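Local atomic coordinates of xylulokinase (Brucella ovis, PDB entry 5VM1), a protein that probably catalyses the ATP-dependent phosphorylation of D-xylulose to D-xylulose 5-phosphate, as a member of the FGGY family of carbohydrate kinases. Residues A[99-104]-A[108-113]; A[139-144]-A[150-155]; A[40-43]-A[49-52]. All blocks are in the same frame, centred on the assembly; numbering follows the deposited sequence.

Overall arrangement
From the N terminus, interaction 3 comes first: residues 40-43 pair with 49-52 and close a loop between strand 31-38, at the edge of the large N-terminal sheet, and helix 53-70. Interaction 1 follows, bringing 99-104 against 108-113 around the turn that leads from strand 103-104 to helix 112-120. Interaction 2 then folds helix 137-147 against helix 149-153. The three are in series, so none nests within or crosses another. Strands 50-51 and 103-104 join interactions 3 and 1, helped by salt bridges from Glu50 to Arg101 and Arg110. Interaction 1 touches interaction 2 through Lys140 and Trp143, and also where Leu100 meets Arg154, whereas interactions 2 and 3 do not touch.

Interaction 1. Residues A[99-104]-A[108-113]; sequences VLRPCI and DTRSYR
Ile104 makes the apolar part of this contact, lying against the Asp108-Arg110 ion pair. Its CD1 sits over the centre of one face of the Arg110 guanidinium, 3.8 Å above the plane, while its CG2 meets Asp108 CG at 3.5 Å. Its branched aliphatic arms suit a flat cation beside a carboxylate. The side chain of His88, a predicted substrate-binding residue, is about 9 Å from that of Ile104.

Polar bonds tie 108-113 together. Asp108 OD2 takes Arg110 NH2 at 3.0 Å and NE at 3.1 Å from one face of the carboxylate, and NE bonds weakly to OD1 at 3.2 Å. A bend at chi3 (77°) brings the guanidinium alongside, Asp108 CG lying at its edge in its plane. Asp108 OD1 also accepts from Arg110 N at 2.8 Å, an Asx turn, and Ser49 N gives to OD2.

Arg101 NH2 and Arg110 NH1, 3.5 Å apart, are both donors and do not bond. Both guanidiniums gather round Glu50 OE2, Glu148 takes Arg101 NE, and these carboxylates with Asp108 probably offset the two charges.

Trp48 and Trp143 make cation-pi contacts with Arg110, strand 103-104 pairs with strand 50-51, and Lys140 of helix 137-147 packs against Ile104.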
loop_
_atom_site.group_PDB
_atom_site.type_symbol
_atom_site.label_atom_id
_atom_site.label_comp_id
_atom_site.label_asym_id
_atom_site.label_seq_id
_atom_site.Cartn_x
_atom_site.Cartn_y
_atom_site.Cartn_z
ATOM N N VAL A 99 -14.486 -12.682 17.523
ATOM C CA VAL A 99 -14.704 -11.927 16.300
ATOM C C VAL A 99 -16.200 -11.805 16.096
ATOM O O VAL A 99 -16.898 -12.815 15.986
ATOM C CB VAL A 99 -14.044 -12.601 15.092
ATOM C CG1 VAL A 99 -14.439 -11.879 13.818
ATOM C CG2 VAL A 99 -12.529 -12.570 15.244
ATOM N N LEU A 100 -16.691 -10.570 16.059
ATOM C CA LEU A 100 -18.123 -10.353 15.989
ATOM C C LEU A 100 -18.644 -10.556 14.572
ATOM O O LEU A 100 -19.785 -10.995 14.372
ATOM C CB LEU A 100 -18.450 -8.950 16.476
ATOM C CG LEU A 100 -18.367 -8.722 17.981
ATOM C CD1 LEU A 100 -18.127 -7.256 18.260
ATOM C CD2 LEU A 100 -19.627 -9.184 18.631
ATOM N N ARG A 101 -17.842 -10.219 13.582
ATOM C CA ARG A 101 -18.242 -10.355 12.193
ATOM C C ARG A 101 -16.976 -10.430 11.366
ATOM O O ARG A 101 -15.906 -10.005 11.833
ATOM C CB ARG A 101 -19.109 -9.168 11.757
ATOM C CG ARG A 101 -18.286 -7.927 11.586
ATOM C CD ARG A 101 -19.050 -6.841 10.942
ATOM N NE ARG A 101 -20.039 -7.271 9.958
ATOM C CZ ARG A 101 -19.800 -7.831 8.774
ATOM N NH1 ARG A 101 -18.573 -8.115 8.358
ATOM N NH2 ARG A 101 -20.827 -8.098 7.994
ATOM N N PRO A 102 -17.042 -10.989 10.160
ATOM C CA PRO A 102 -15.836 -11.027 9.329
ATOM C C PRO A 102 -15.253 -9.634 9.126
ATOM O O PRO A 102 -15.960 -8.619 9.138
ATOM C CB PRO A 102 -16.319 -11.655 8.010
ATOM C CG PRO A 102 -17.775 -11.841 8.159
ATOM C CD PRO A 102 -18.115 -11.812 9.598
ATOM N N CYS A 103 -13.933 -9.597 8.970
ATOM C CA CYS A 103 -13.234 -8.346 8.722
ATOM C C CYS A 103 -13.662 -7.716 7.387
ATOM O O CYS A 103 -13.743 -8.386 6.350
ATOM C CB CYS A 103 -11.730 -8.606 8.744
ATOM S SG CYS A 103 -10.740 -7.125 8.384
ATOM N N ILE A 104 -13.938 -6.419 7.417
ATOM C CA ILE A 104 -14.361 -5.660 6.244
ATOM C C ILE A 104 -13.118 -5.002 5.665
ATOM O O ILE A 104 -12.561 -4.071 6.255
ATOM C CB ILE A 104 -15.449 -4.637 6.600
ATOM C CG1 ILE A 104 -16.641 -5.362 7.255
ATOM C CG2 ILE A 104 -15.879 -3.834 5.367
ATOM C CD1 ILE A 104 -17.737 -4.470 7.769
ATOM N N ASP A 108 -13.516 -3.075 0.174
ATOM C CA ASP A 108 -14.962 -3.053 0.361
ATOM C C ASP A 108 -15.496 -1.642 0.125
ATOM O O ASP A 108 -14.872 -0.657 0.525
ATOM C CB ASP A 108 -15.286 -3.521 1.777
ATOM C CG ASP A 108 -16.763 -3.706 2.021
ATOM O OD1 ASP A 108 -17.518 -2.707 2.088
ATOM O OD2 ASP A 108 -17.163 -4.883 2.170
ATOM N N THR A 109 -16.627 -1.537 -0.578
ATOM C CA THR A 109 -17.247 -0.241 -0.863
ATOM C C THR A 109 -18.693 -0.148 -0.369
ATOM O O THR A 109 -19.421 0.757 -0.783
ATOM C CB THR A 109 -17.193 0.090 -2.361
ATOM O OG1 THR A 109 -17.870 -0.921 -3.124
ATOM C CG2 THR A 109 -15.764 0.234 -2.845
ATOM N N ARG A 110 -19.127 -1.045 0.518
ATOM C CA ARG A 110 -20.509 -1.012 0.981
ATOM C C ARG A 110 -20.827 0.249 1.798
ATOM O O ARG A 110 -22.009 0.557 1.984
ATOM C CB ARG A 110 -20.822 -2.250 1.821
ATOM C CG ARG A 110 -20.504 -2.061 3.297
ATOM C CD ARG A 110 -20.728 -3.307 4.102
ATOM N NE ARG A 110 -19.661 -4.288 3.948
ATOM C CZ ARG A 110 -19.639 -5.454 4.581
ATOM N NH1 ARG A 110 -20.637 -5.780 5.396
ATOM N NH2 ARG A 110 -18.639 -6.297 4.395
ATOM N N SER A 111 -19.807 0.976 2.284
ATOM C CA SER A 111 -19.949 2.147 3.154
ATOM C C SER A 111 -19.883 3.460 2.385
ATOM O O SER A 111 -19.621 4.512 2.988
ATOM C CB SER A 111 -18.864 2.194 4.248
ATOM O OG SER A 111 -18.567 0.955 4.831
ATOM N N TYR A 112 -20.170 3.438 1.085
ATOM C CA TYR A 112 -19.975 4.643 0.291
ATOM C C TYR A 112 -20.786 5.814 0.831
ATOM O O TYR A 112 -20.287 6.944 0.868
ATOM C CB TYR A 112 -20.299 4.350 -1.171
ATOM C CG TYR A 112 -21.708 3.930 -1.443
ATOM C CD1 TYR A 112 -22.102 2.611 -1.240
ATOM C CD2 TYR A 112 -22.652 4.838 -1.931
ATOM C CE1 TYR A 112 -23.403 2.204 -1.502
ATOM C CE2 TYR A 112 -23.955 4.441 -2.198
ATOM C CZ TYR A 112 -24.319 3.117 -1.982
ATOM O OH TYR A 112 -25.602 2.697 -2.234
ATOM N N ARG A 113 -22.010 5.555 1.307
ATOM C CA ARG A 113 -22.841 6.608 1.905
ATOM C C ARG A 113 -22.229 7.150 3.193
ATOM O O ARG A 113 -22.219 8.363 3.429
ATOM C CB ARG A 113 -24.263 6.097 2.154
ATOM C CG ARG A 113 -25.133 6.068 0.884
ATOM C CD ARG A 113 -26.481 5.382 1.121
ATOM N NE ARG A 113 -26.395 3.922 1.049
ATOM C CZ ARG A 113 -27.124 3.169 0.227
ATOM N NH1 ARG A 113 -28.009 3.745 -0.587
ATOM N NH2 ARG A 113 -26.971 1.843 0.217
#

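Interaction 2. Residues A[139-144]-A[150-155]; sequences PKLVWV and DIFARI
Val144, which packs against Ile151 and Phe152, is held in its helix by the backbone bond from its N to Lys140 O, at 3.0 Å. Trp143 N makes the matching bond to Pro139 O one residue earlier, so the turn that presents Leu141 and Val144 is regular. Between the two segments the meeting is almost wholly apolar. The shortest approach of a polar atom is that of Leu141 O to Phe152 CE1, 3.5 Å, obliquely to the ring.

Phe152 is the main side chain on the second segment. With CG anti to the backbone N (chi1 -170°), its ring reaches across to helix 137-147, and the Leu141 side chain crosses it at about a right angle, CD2 lying 3.9 Å from CE1. Val144 CG1 comes in at the ring's edge, near its plane, and also meets Phe152 CB at 4.1 Å.

Two helices joined through a short corner, 137-147 and 149-153, form a compact helical pair within the N-terminal half of the FGGY kinase fold, where the chain changes direction after helix 137-147. Beta-branched residues suit this corner, since each offers a methyl close to the backbone: Val144 CG1 packs on Ile151 CG2 at 4.0 Å, the two side chains crossing at roughly a right angle. Further along, where the second helix has given way to loop, Ile155 extends its longer arm so that CD1 meets Leu141 CD2 at 3.7 Å.

Leu141 CD2 meets Phe152 CE1 and Ile155 CD1 on the same side of it; the apolar, forked end of leucine suits the place because one methyl can touch both partners. Leu92 of strand 91-93 packs against Leu141, Val144, Ile151 and Ile155, and Trp185 touches Leu141 as well.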
loop_
_atom_site.group_PDB
_atom_site.type_symbol
_atom_site.label_atom_id
_atom_site.label_comp_id
_atom_site.label_asym_id
_atom_site.label_seq_id
_atom_site.Cartn_x
_atom_site.Cartn_y
_atom_site.Cartn_z
ATOM N N PRO A 139 -15.674 4.872 8.129
ATOM C CA PRO A 139 -17.022 4.721 7.526
ATOM C C PRO A 139 -17.630 3.340 7.706
ATOM O O PRO A 139 -18.857 3.235 7.833
ATOM C CB PRO A 139 -16.782 4.976 6.032
ATOM C CG PRO A 139 -15.359 5.350 5.894
ATOM C CD PRO A 139 -14.620 4.970 7.103
ATOM N N LYS A 140 -16.802 2.280 7.733
ATOM C CA LYS A 140 -17.314 0.929 7.926
ATOM C C LYS A 140 -17.974 0.800 9.287
ATOM O O LYS A 140 -18.930 0.034 9.438
ATOM C CB LYS A 140 -16.199 -0.129 7.833
ATOM C CG LYS A 140 -15.365 -0.242 6.555
ATOM C CD LYS A 140 -14.177 -1.133 6.962
ATOM C CE LYS A 140 -12.897 -1.064 6.109
ATOM N NZ LYS A 140 -13.120 -1.012 4.686
ATOM N N LEU A 141 -17.480 1.533 10.298
ATOM C CA LEU A 141 -18.096 1.394 11.611
ATOM C C LEU A 141 -19.401 2.160 11.736
ATOM O O LEU A 141 -20.268 1.764 12.530
ATOM C CB LEU A 141 -17.140 1.794 12.727
ATOM C CG LEU A 141 -16.601 0.416 13.097
ATOM C CD1 LEU A 141 -15.279 0.036 12.397
ATOM C CD2 LEU A 141 -16.676 0.134 14.588
ATOM N N VAL A 142 -19.572 3.244 10.980
ATOM C CA VAL A 142 -20.895 3.837 10.907
ATOM C C VAL A 142 -21.844 2.872 10.205
ATOM O O VAL A 142 -22.990 2.675 10.642
ATOM C CB VAL A 142 -20.821 5.210 10.224
ATOM C CG1 VAL A 142 -22.209 5.896 10.231
ATOM C CG2 VAL A 142 -19.717 6.076 10.860
ATOM N N TRP A 143 -21.360 2.210 9.143
ATOM C CA TRP A 143 -22.149 1.196 8.448
ATOM C C TRP A 143 -22.660 0.142 9.407
ATOM O O TRP A 143 -23.850 -0.194 9.391
ATOM C CB TRP A 143 -21.333 0.515 7.320
ATOM C CG TRP A 143 -22.219 -0.357 6.468
ATOM C CD1 TRP A 143 -22.973 0.053 5.397
ATOM C CD2 TRP A 143 -22.501 -1.763 6.635
ATOM N NE1 TRP A 143 -23.707 -0.996 4.900
ATOM C CE2 TRP A 143 -23.442 -2.120 5.638
ATOM C CE3 TRP A 143 -22.063 -2.751 7.529
ATOM C CZ2 TRP A 143 -23.931 -3.429 5.495
ATOM C CZ3 TRP A 143 -22.563 -4.042 7.390
ATOM C CH2 TRP A 143 -23.489 -4.367 6.376
ATOM N N VAL A 144 -21.766 -0.386 10.250
ATOM C CA VAL A 144 -22.118 -1.441 11.201
ATOM C C VAL A 144 -23.138 -0.934 12.219
ATOM O O VAL A 144 -24.103 -1.631 12.549
ATOM C CB VAL A 144 -20.843 -1.988 11.887
ATOM C CG1 VAL A 144 -21.175 -3.063 12.922
ATOM C CG2 VAL A 144 -19.864 -2.538 10.868
ATOM N N ASP A 150 -26.769 -4.919 16.483
ATOM C CA ASP A 150 -26.473 -5.877 17.553
ATOM C C ASP A 150 -24.977 -6.141 17.679
ATOM O O ASP A 150 -24.454 -6.288 18.789
ATOM C CB ASP A 150 -27.225 -7.199 17.335
ATOM C CG ASP A 150 -26.959 -7.851 15.970
ATOM O OD1 ASP A 150 -26.318 -7.249 15.071
ATOM O OD2 ASP A 150 -27.438 -9.002 15.803
ATOM N N ILE A 151 -24.280 -6.231 16.551
ATOM C CA ILE A 151 -22.831 -6.361 16.542
ATOM C C ILE A 151 -22.142 -5.091 17.025
ATOM O O ILE A 151 -21.072 -5.157 17.641
ATOM C CB ILE A 151 -22.403 -6.771 15.124
ATOM C CG1 ILE A 151 -22.928 -8.195 14.888
ATOM C CG2 ILE A 151 -20.892 -6.541 14.893
ATOM C CD1 ILE A 151 -22.636 -8.772 13.567
ATOM N N PHE A 152 -22.710 -3.919 16.736
ATOM C CA PHE A 152 -22.054 -2.681 17.134
ATOM C C PHE A 152 -22.082 -2.504 18.652
ATOM O O PHE A 152 -21.109 -2.025 19.247
ATOM C CB PHE A 152 -22.708 -1.499 16.421
ATOM C CG PHE A 152 -21.962 -0.211 16.577
ATOM C CD1 PHE A 152 -20.805 0.034 15.822
ATOM C CD2 PHE A 152 -22.416 0.763 17.451
ATOM C CE1 PHE A 152 -20.104 1.240 15.963
ATOM C CE2 PHE A 152 -21.736 1.960 17.597
ATOM C CZ PHE A 152 -20.574 2.205 16.861
ATOM N N ALA A 153 -23.173 -2.921 19.299
ATOM C CA ALA A 153 -23.324 -2.771 20.744
ATOM C C ALA A 153 -22.319 -3.595 21.523
ATOM O O ALA A 153 -22.002 -3.235 22.657
ATOM C CB ALA A 153 -24.738 -3.172 21.166
ATOM N N ARG A 154 -21.801 -4.671 20.930
ATOM C CA ARG A 154 -20.884 -5.598 21.581
ATOM C C ARG A 154 -19.421 -5.318 21.265
ATOM O O ARG A 154 -18.555 -6.030 21.779
ATOM C CB ARG A 154 -21.211 -7.042 21.185
ATOM C CG ARG A 154 -22.600 -7.475 21.574
ATOM C CD ARG A 154 -22.696 -8.973 21.491
ATOM N NE ARG A 154 -23.170 -9.421 20.188
ATOM C CZ ARG A 154 -22.719 -10.501 19.556
ATOM N NH1 ARG A 154 -21.752 -11.240 20.101
ATOM N NH2 ARG A 154 -23.229 -10.829 18.372
ATOM N N ILE A 155 -19.129 -4.272 20.489
ATOM C CA ILE A 155 -17.755 -3.951 20.125
ATOM C C ILE A 155 -16.973 -3.477 21.352
ATOM O O ILE A 155 -17.272 -2.441 21.958
ATOM C CB ILE A 155 -17.717 -2.884 19.032
ATOM C CG1 ILE A 155 -18.310 -3.412 17.732
ATOM C CG2 ILE A 155 -16.301 -2.377 18.850
ATOM C CD1 ILE A 155 -18.351 -2.373 16.681
#

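Interaction 3. Residues A[40-43]-A[49-52]; sequences DVSR and SEQD
Ser42 and Glu50 form a single antiparallel bridge as a hydrogen-bonded pair, and this is the tight part of the contact. Ser42 N gives to Glu50 O at 2.9 Å in an almost straight bond (174°), and Glu50 N returns to Ser42 O at 2.8 Å. Glutamate suits this place because its OE2 takes salt bridges from two buried arginines, Arg101 and Arg110.

Beside the bridge, Gln51 extends its amide so that NE2 reaches Asp40 O at 3.1 Å, from above the carbonyl plane. The same NE2 also gives to Thr17 O, while OE1 accepts from Trp56 and Gln86; a carboxamide suits this buried place because it donates and accepts at once, and these bonds fix its rotation. Val41 packs beside them, CG2 3.7 Å from Gln51 NE2 and CG1 3.5 Å from Ser49 OG, whose hydroxyl bonds to Asn107.

The solvent side is looser. Asp40 turns its carboxylate away from 49-52, and exposed Arg43 lays its guanidinium over Val41 CG1, with NH1 no nearer than 4.1 Å to Ser49 OG.

Segment 40-43 follows strand 31-38, while strand 50-51 pairs on with strand 103-104 and leads through Asp52, at the N-cap position, into helix 53-70.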
loop_
_atom_site.group_PDB
_atom_site.type_symbol
_atom_site.label_atom_id
_atom_site.label_comp_id
_atom_site.label_asym_id
_atom_site.label_seq_id
_atom_site.Cartn_x
_atom_site.Cartn_y
_atom_site.Cartn_z
ATOM N N ASP A 40 -8.512 -16.714 1.088
ATOM C CA ASP A 40 -9.633 -16.497 0.197
ATOM C C ASP A 40 -10.299 -15.194 0.591
ATOM O O ASP A 40 -10.069 -14.670 1.685
ATOM C CB ASP A 40 -10.637 -17.646 0.271
ATOM C CG ASP A 40 -10.416 -18.652 -0.793
ATOM O OD1 ASP A 40 -9.898 -18.243 -1.847
ATOM O OD2 ASP A 40 -10.756 -19.837 -0.587
ATOM N N VAL A 41 -11.106 -14.660 -0.320
ATOM C CA VAL A 41 -11.877 -13.451 -0.073
ATOM C C VAL A 41 -13.344 -13.802 -0.266
ATOM O O VAL A 41 -13.695 -14.512 -1.213
ATOM C CB VAL A 41 -11.430 -12.310 -1.006
ATOM C CG1 VAL A 41 -12.339 -11.099 -0.883
ATOM C CG2 VAL A 41 -9.983 -11.942 -0.720
ATOM N N SER A 42 -14.193 -13.365 0.656
ATOM C CA SER A 42 -15.623 -13.618 0.532
ATOM C C SER A 42 -16.310 -12.326 0.098
ATOM O O SER A 42 -16.025 -11.254 0.631
ATOM C CB SER A 42 -16.189 -14.164 1.840
ATOM O OG SER A 42 -17.434 -13.579 2.140
ATOM N N ARG A 43 -17.177 -12.428 -0.901
ATOM C CA ARG A 43 -17.896 -11.291 -1.482
ATOM C C ARG A 43 -19.374 -11.644 -1.494
ATOM O O ARG A 43 -19.926 -11.998 -2.542
ATOM C CB ARG A 43 -17.406 -10.973 -2.895
ATOM C CG ARG A 43 -15.923 -10.827 -2.978
ATOM C CD ARG A 43 -15.431 -10.407 -4.326
ATOM N NE ARG A 43 -14.169 -9.704 -4.125
ATOM C CZ ARG A 43 -12.967 -10.269 -4.203
ATOM N NH1 ARG A 43 -11.884 -9.530 -3.968
ATOM N NH2 ARG A 43 -12.844 -11.562 -4.521
ATOM N N SER A 49 -16.376 -7.220 0.639
ATOM C CA SER A 49 -15.080 -7.894 0.608
ATOM C C SER A 49 -14.712 -8.236 2.050
ATOM O O SER A 49 -14.379 -7.341 2.828
ATOM C CB SER A 49 -14.044 -6.987 -0.034
ATOM O OG SER A 49 -12.889 -7.699 -0.445
ATOM N N GLU A 50 -14.796 -9.512 2.415
ATOM C CA GLU A 50 -14.631 -9.936 3.795
ATOM C C GLU A 50 -13.641 -11.086 3.893
ATOM O O GLU A 50 -13.315 -11.756 2.903
ATOM C CB GLU A 50 -15.960 -10.374 4.419
ATOM C CG GLU A 50 -17.054 -9.381 4.228
ATOM C CD GLU A 50 -18.323 -9.773 4.922
ATOM O OE1 GLU A 50 -18.812 -10.909 4.736
ATOM O OE2 GLU A 50 -18.808 -8.937 5.699
ATOM N N GLN A 51 -13.199 -11.335 5.126
ATOM C CA GLN A 51 -12.297 -12.430 5.453
ATOM C C GLN A 51 -12.568 -12.839 6.891
ATOM O O GLN A 51 -12.884 -11.990 7.729
ATOM C CB GLN A 51 -10.831 -12.041 5.266
ATOM C CG GLN A 51 -10.307 -12.398 3.931
ATOM C CD GLN A 51 -8.892 -11.967 3.723
ATOM O OE1 GLN A 51 -8.277 -11.387 4.604
ATOM N NE2 GLN A 51 -8.344 -12.279 2.552
ATOM N N ASP A 52 -12.528 -14.144 7.148
ATOM C CA ASP A 52 -12.609 -14.645 8.514
ATOM C C ASP A 52 -11.249 -14.462 9.176
ATOM O O ASP A 52 -10.254 -14.986 8.665
ATOM C CB ASP A 52 -13.010 -16.125 8.537
#